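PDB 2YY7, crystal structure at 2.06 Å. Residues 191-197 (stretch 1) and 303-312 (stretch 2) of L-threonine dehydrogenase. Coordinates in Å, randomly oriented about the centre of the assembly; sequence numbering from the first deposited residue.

Stretch 1 191-197: IFYKAIA
Stretch 2 (303-312) MTKDMIEHLS

How do the two backbones lie against each other? Both stretches are helical, residues 191-197 and 303-311, each helix beginning earlier in the chain, with phi/psi mostly near -65/-40; Leu311 relaxes to -99/-3 just before the terminal Ser312. The axes approach to 10.5 Å and cross at -56°, their N-to-C directions pointing broadly the same way. Register is set by three CA-CA pairs: Phe192 CA to Ile308 CA 7.3 Å, Tyr193 CA to Leu311 CA 7.5 Å, and Ile196 CA to Ser312 CA 7.1 Å. Backbone i to i+4 hydrogen bonds hold each helix, such as Ala195 N to Ile191 O at 3.0 Å and Leu311 N to Met307 O at 2.9 Å.

Which bump fills the main hollow? Phe192 is the knob, its CA-to-CB bond directed toward the other helix and its side chain (chi1 -80°, chi2 -79°) seated among Thr304, Met307, Ile308 and Leu311. Met307 (m, m, m) covers one face with its CB, which lies 3.8 Å from the Phe192 ring centroid, 19° off the normal, a CH-pi contact; farther out, Met307 SD makes an oblique sulfur-aromatic approach 5.0 Å from the Phe192 ring centroid. Ile308 (m, t) meets the ring edge, with Phe192 CE1 to Ile308 CG1 at 4.1 Å. At the ring tip, Phe192 CZ comes within 3.8 Å of Thr304 CA, while Phe192 CB rests 4.0 Å from Leu311 CD1.

How does Leu311 answer from the second helix? Its CA-to-CB bond points toward stretch 1, and the m, t rotamer sets CD1 between Phe192 CB and the Tyr193 ring and CD2 near the Tyr193 hydroxyl end. Tyr193 (chi1 -74°, chi2 86°) starts sideways, but its end comes nearer, so that Leu311 CD1 stands over the ring face, 4.0 Å from the Tyr193 centroid and 16° off the normal, a second CH-pi contact. Leu311 CD2 reaches 3.6 Å from Tyr193 OH. Ile196, also m, t, closes in tightly: its CD1 is 3.3 Å from Leu311 CB.

What finishes the contact at the chain's end? Ile196 CG2 lies 4.0 Å from Ser312 CB, a van der Waals contact on the residue that carries the C-terminal carboxylate. The Ser312 hydroxyl, with chi1 at 61° (p), turns back to its own helix, where OG donates to Ile308 O at 2.5 Å; the weak bond from Ser312 N to Ile308 O, 2.8 Å, shares that acceptor. No hydrogen bond crosses between the stretches, so the 430 Å² they bury together depends on shape and apolar packing.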

# COMPACT_ATOMS: atom_id res chain seq x y z
N ILE A 191 16.73 -20.23 18.51
CA ILE A 191 16.50 -21.05 19.69
C ILE A 191 17.05 -22.46 19.52
O ILE A 191 17.50 -23.07 20.48
CB ILE A 191 14.99 -21.11 20.02
CG1 ILE A 191 14.77 -21.74 21.40
CG2 ILE A 191 14.25 -21.90 18.95
CD1 ILE A 191 13.33 -21.68 21.87
N PHE A 192 17.01 -22.97 18.30
CA PHE A 192 17.53 -24.31 18.04
C PHE A 192 19.06 -24.32 18.08
O PHE A 192 19.66 -25.20 18.70
CB PHE A 192 17.03 -24.83 16.68
CG PHE A 192 15.62 -25.38 16.72
CD1 PHE A 192 15.37 -26.65 17.21
CD2 PHE A 192 14.55 -24.62 16.27
CE1 PHE A 192 14.07 -27.17 17.26
CE2 PHE A 192 13.24 -25.12 16.31
CZ PHE A 192 13.01 -26.39 16.81
N TYR A 193 19.70 -23.34 17.46
CA TYR A 193 21.15 -23.29 17.46
C TYR A 193 21.74 -23.08 18.85
O TYR A 193 22.74 -23.71 19.21
CB TYR A 193 21.66 -22.18 16.52
CG TYR A 193 21.52 -22.54 15.05
CD1 TYR A 193 20.33 -22.31 14.37
CD2 TYR A 193 22.56 -23.16 14.37
CE1 TYR A 193 20.18 -22.69 13.03
CE2 TYR A 193 22.42 -23.55 13.04
CZ TYR A 193 21.23 -23.31 12.37
OH TYR A 193 21.08 -23.71 11.07
N LYS A 194 21.11 -22.22 19.65
CA LYS A 194 21.58 -21.94 21.00
C LYS A 194 21.25 -23.07 21.97
O LYS A 194 22.00 -23.33 22.90
CB LYS A 194 20.98 -20.63 21.52
CG LYS A 194 21.31 -19.40 20.69
CD LYS A 194 22.80 -19.16 20.61
CE LYS A 194 23.10 -17.93 19.77
NZ LYS A 194 24.55 -17.76 19.51
N ALA A 195 20.12 -23.74 21.76
CA ALA A 195 19.72 -24.85 22.61
C ALA A 195 20.74 -25.97 22.46
O ALA A 195 21.19 -26.57 23.44
CB ALA A 195 18.33 -25.36 22.23
N ILE A 196 21.11 -26.24 21.21
CA ILE A 196 22.06 -27.30 20.89
C ILE A 196 23.51 -26.92 21.23
O ILE A 196 24.27 -27.74 21.74
CB ILE A 196 21.95 -27.66 19.39
CG1 ILE A 196 20.54 -28.21 19.11
CG2 ILE A 196 23.00 -28.69 19.02
CD1 ILE A 196 20.27 -28.48 17.64
N ALA A 197 23.88 -25.68 20.95
CA ALA A 197 25.23 -25.22 21.21
C ALA A 197 25.51 -24.85 22.66
O ALA A 197 26.51 -25.30 23.23
CB ALA A 197 25.56 -24.02 20.30
N MET A 303 8.34 -30.75 13.51
CA MET A 303 9.35 -29.81 13.05
C MET A 303 10.52 -29.78 14.03
O MET A 303 11.68 -29.75 13.62
CB MET A 303 8.78 -28.40 12.93
CG MET A 303 9.86 -27.36 12.73
SD MET A 303 9.25 -25.69 12.69
CE MET A 303 8.98 -25.39 14.46
N THR A 304 10.21 -29.76 15.32
CA THR A 304 11.25 -29.73 16.34
C THR A 304 12.16 -30.96 16.20
O THR A 304 13.38 -30.85 16.28
CB THR A 304 10.65 -29.71 17.77
OG1 THR A 304 9.91 -28.50 17.95
CG2 THR A 304 11.75 -29.78 18.82
N LYS A 305 11.55 -32.12 15.99
CA LYS A 305 12.31 -33.35 15.84
C LYS A 305 13.24 -33.25 14.64
O LYS A 305 14.44 -33.52 14.75
CB LYS A 305 11.36 -34.54 15.64
CG LYS A 305 12.06 -35.87 15.41
CD LYS A 305 11.06 -36.98 15.12
CE LYS A 305 11.76 -38.31 14.94
NZ LYS A 305 10.81 -39.38 14.50
N ASP A 306 12.68 -32.85 13.50
CA ASP A 306 13.45 -32.72 12.26
C ASP A 306 14.57 -31.69 12.36
O ASP A 306 15.65 -31.89 11.80
CB ASP A 306 12.50 -32.36 11.11
CG ASP A 306 13.11 -32.63 9.74
OD1 ASP A 306 13.76 -31.73 9.18
OD2 ASP A 306 12.95 -33.77 9.24
N MET A 307 14.34 -30.59 13.08
CA MET A 307 15.37 -29.57 13.25
C MET A 307 16.53 -30.13 14.06
O MET A 307 17.70 -30.01 13.66
CB MET A 307 14.80 -28.34 13.97
CG MET A 307 14.03 -27.37 13.07
SD MET A 307 15.07 -26.54 11.84
CE MET A 307 15.75 -25.19 12.83
N ILE A 308 16.22 -30.74 15.19
CA ILE A 308 17.25 -31.30 16.06
C ILE A 308 18.04 -32.40 15.35
O ILE A 308 19.25 -32.53 15.56
CB ILE A 308 16.63 -31.81 17.37
CG1 ILE A 308 16.09 -30.61 18.17
CG2 ILE A 308 17.66 -32.58 18.20
CD1 ILE A 308 15.30 -30.97 19.39
N GLU A 309 17.38 -33.18 14.51
CA GLU A 309 18.08 -34.24 13.78
C GLU A 309 19.08 -33.62 12.81
O GLU A 309 20.21 -34.09 12.68
CB GLU A 309 17.09 -35.11 13.00
CG GLU A 309 16.17 -35.95 13.86
CD GLU A 309 15.40 -36.97 13.05
OE1 GLU A 309 14.75 -36.59 12.06
OE2 GLU A 309 15.43 -38.17 13.41
N HIS A 310 18.66 -32.55 12.14
CA HIS A 310 19.54 -31.87 11.19
C HIS A 310 20.69 -31.13 11.87
O HIS A 310 21.79 -31.05 11.33
CB HIS A 310 18.74 -30.87 10.35
CG HIS A 310 18.04 -31.50 9.18
ND1 HIS A 310 18.70 -31.86 8.03
CD2 HIS A 310 16.74 -31.84 8.99
CE1 HIS A 310 17.85 -32.41 7.18
NE2 HIS A 310 16.65 -32.40 7.74
N LEU A 311 20.43 -30.60 13.06
CA LEU A 311 21.44 -29.83 13.77
C LEU A 311 22.25 -30.53 14.86
O LEU A 311 23.15 -29.93 15.43
CB LEU A 311 20.80 -28.56 14.34
CG LEU A 311 20.25 -27.61 13.26
CD1 LEU A 311 19.48 -26.47 13.91
CD2 LEU A 311 21.40 -27.08 12.42
N SER A 312 21.95 -31.79 15.14
CA SER A 312 22.68 -32.51 16.18
C SER A 312 22.78 -34.02 15.97
O SER A 312 22.62 -34.49 14.82
CB SER A 312 22.06 -32.24 17.55
OG SER A 312 20.72 -32.69 17.61
OXT SER A 312 23.04 -34.73 16.97